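Side-chain contact in hypothetical protein MerP (Cupriavidus metallidurans, PDB 1OSD), which binds mercury in the periplasm as part of bacterial mercury resistance, probably passing the metal on to a membrane transporter: residues S32-T37 with R41-T46. Residues are numbered along the deposited sequence; the frame is centred on the assembly and turned at random.
Sequences SKVDVT and RQAVVT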
loop_
_atom_site.group_PDB
_atom_site.type_symbol
_atom_site.label_atom_id
_atom_site.label_comp_id
_atom_site.label_asym_id
_atom_site.label_seq_id
_atom_site.Cartn_x
_atom_site.Cartn_y
_atom_site.Cartn_z
ATOM N N SER A 32 -3.389 4.863 -8.804
ATOM C CA SER A 32 -2.527 5.556 -9.795
ATOM C C SER A 32 -1.042 5.344 -9.671
ATOM O O SER A 32 -0.314 5.423 -10.682
ATOM C CB SER A 32 -2.743 7.060 -9.665
ATOM O OG SER A 32 -4.027 7.166 -10.101
ATOM N N LYS A 33 -0.586 5.231 -8.446
ATOM C CA LYS A 33 0.852 5.254 -8.173
ATOM C C LYS A 33 1.060 4.655 -6.790
ATOM O O LYS A 33 0.281 4.963 -5.853
ATOM C CB LYS A 33 1.387 6.689 -8.203
ATOM C CG LYS A 33 2.905 6.816 -8.350
ATOM C CD LYS A 33 3.362 8.293 -8.188
ATOM C CE LYS A 33 4.927 8.477 -8.063
ATOM N NZ LYS A 33 5.785 7.993 -9.220
ATOM N N VAL A 34 2.031 3.750 -6.722
ATOM C CA VAL A 34 2.541 3.181 -5.501
ATOM C C VAL A 34 4.086 3.205 -5.456
ATOM O O VAL A 34 4.811 2.696 -6.370
ATOM C CB VAL A 34 2.070 1.807 -5.286
ATOM C CG1 VAL A 34 2.545 1.325 -3.937
ATOM C CG2 VAL A 34 0.547 1.771 -5.228
ATOM N N ASP A 35 4.614 3.847 -4.412
ATOM C CA ASP A 35 6.054 3.755 -4.180
ATOM C C ASP A 35 6.286 3.200 -2.787
ATOM O O ASP A 35 5.692 3.688 -1.794
ATOM C CB ASP A 35 6.653 5.135 -4.277
ATOM C CG ASP A 35 6.677 5.646 -5.706
ATOM O OD1 ASP A 35 6.467 6.859 -5.866
ATOM O OD2 ASP A 35 6.936 4.919 -6.699
ATOM N N VAL A 36 7.207 2.259 -2.703
ATOM C CA VAL A 36 7.488 1.557 -1.454
ATOM C C VAL A 36 8.882 1.859 -1.010
ATOM O O VAL A 36 9.782 1.920 -1.844
ATOM C CB VAL A 36 7.353 0.087 -1.587
ATOM C CG1 VAL A 36 5.893 -0.300 -1.730
ATOM C CG2 VAL A 36 8.206 -0.419 -2.869
ATOM N N THR A 37 9.075 1.861 0.283
ATOM C CA THR A 37 10.398 2.093 0.915
ATOM C C THR A 37 10.703 1.089 1.958
ATOM O O THR A 37 10.000 0.944 2.995
ATOM C CB THR A 37 10.533 3.543 1.459
ATOM O OG1 THR A 37 10.339 4.440 0.349
ATOM C CG2 THR A 37 11.958 3.766 1.950
ATOM N N ARG A 41 9.714 0.857 5.923
ATOM C CA ARG A 41 8.586 -0.058 5.889
ATOM C C ARG A 41 7.334 0.692 5.581
ATOM O O ARG A 41 6.337 0.652 6.308
ATOM C CB ARG A 41 8.454 -0.768 7.167
ATOM C CG ARG A 41 9.525 -1.763 7.424
ATOM C CD ARG A 41 9.478 -2.370 8.819
ATOM N NE ARG A 41 10.780 -2.995 9.087
ATOM C CZ ARG A 41 11.072 -3.586 10.251
ATOM N NH1 ARG A 41 10.138 -3.713 11.211
ATOM N NH2 ARG A 41 12.272 -4.109 10.416
ATOM N N GLN A 42 7.386 1.429 4.460
ATOM C CA GLN A 42 6.211 2.115 4.072
ATOM C C GLN A 42 5.862 2.082 2.585
ATOM O O GLN A 42 6.699 1.656 1.750
ATOM C CB GLN A 42 6.145 3.480 4.725
ATOM C CG GLN A 42 7.215 4.469 4.530
ATOM C CD GLN A 42 7.022 5.768 5.366
ATOM O OE1 GLN A 42 6.854 5.751 6.626
ATOM N NE2 GLN A 42 7.203 6.799 4.707
ATOM N N ALA A 43 4.585 2.340 2.281
ATOM C CA ALA A 43 4.059 2.485 0.887
ATOM C C ALA A 43 3.218 3.743 0.809
ATOM O O ALA A 43 2.330 3.948 1.696
ATOM C CB ALA A 43 3.225 1.239 0.499
ATOM N N VAL A 44 3.482 4.604 -0.219
ATOM C CA VAL A 44 2.793 5.864 -0.477
ATOM C C VAL A 44 1.928 5.622 -1.739
ATOM O O VAL A 44 2.461 5.304 -2.835
ATOM C CB VAL A 44 3.810 7.129 -0.798
ATOM C CG1 VAL A 44 3.020 8.451 -1.169
ATOM C CG2 VAL A 44 5.028 7.313 0.249
ATOM N N VAL A 45 0.601 5.719 -1.566
ATOM C CA VAL A 45 -0.372 5.299 -2.576
ATOM C C VAL A 45 -1.187 6.473 -2.942
ATOM O O VAL A 45 -1.757 7.141 -2.083
ATOM C CB VAL A 45 -1.336 4.242 -2.024
ATOM C CG1 VAL A 45 -2.278 3.722 -3.130
ATOM C CG2 VAL A 45 -0.612 3.148 -1.296
ATOM N N THR A 46 -1.197 6.757 -4.240
ATOM C CA THR A 46 -2.028 7.807 -4.841
ATOM C C THR A 46 -3.203 7.091 -5.577
ATOM O O THR A 46 -3.021 6.149 -6.356
ATOM C CB THR A 46 -1.257 8.611 -5.847
ATOM O OG1 THR A 46 -0.265 9.407 -5.195
ATOM C CG2 THR A 46 -2.193 9.615 -6.561
#
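Ser32 and Lys33 together face Thr46 in a classic beta bulge, at one end of the antiparallel hairpin that supplies two strands of the ferredoxin-like βαββαβ fold of heavy-metal-associated domains. The Thr46 carbonyl takes two N-H groups: Ser32 N binds Thr46 O at 2.8 Å, while the bond from Lys33 N is weak. Lys33 returns the pairing: Thr46 N-H points at Lys33 O with an N-H...O angle of 169°. Because the two residues are paired on the same face, Lys33 CB lies 4.0 Å from Thr46 CB. With CG anti to the backbone N (chi1 -162°), the lysine chain runs extended until a bend at its last torsion brings NZ to a long salt bridge with Asp35 OD1. Thr46 OG1 is hydrogen-bonded to Thr4 OG1 on strand 2-8.

Alternation of faces, the general rule of such a ladder, follows. Val34 lies side by side with Val45, its CG2 4.0 Å from Val45 CG1, on the face covered by helix 17-26, where both side chains touch Ile25. Asp35 pairs with Val44 through two backbone bonds, and its carboxylate rises on the other face, with Lys33 and Thr46. Val36 drops back to the helix side and rests CG1 on Ala43 CB at 3.8 Å; chi1 of -71° sets that methyl beside its own backbone N. Val34-Val45 and Val36-Ala43 are the non-hydrogen-bonded pairs, and their CA-H groups point at carbonyls, as where Val34 CA meets Val44 O at 3.4 Å.

Thr37 closes the ladder in a G1 bulge opposite Arg41 and Gln42: its N reaches Gln42 O at 2.8 Å, and Gln42 N answers to Thr37 O, lying in the carbonyl plane.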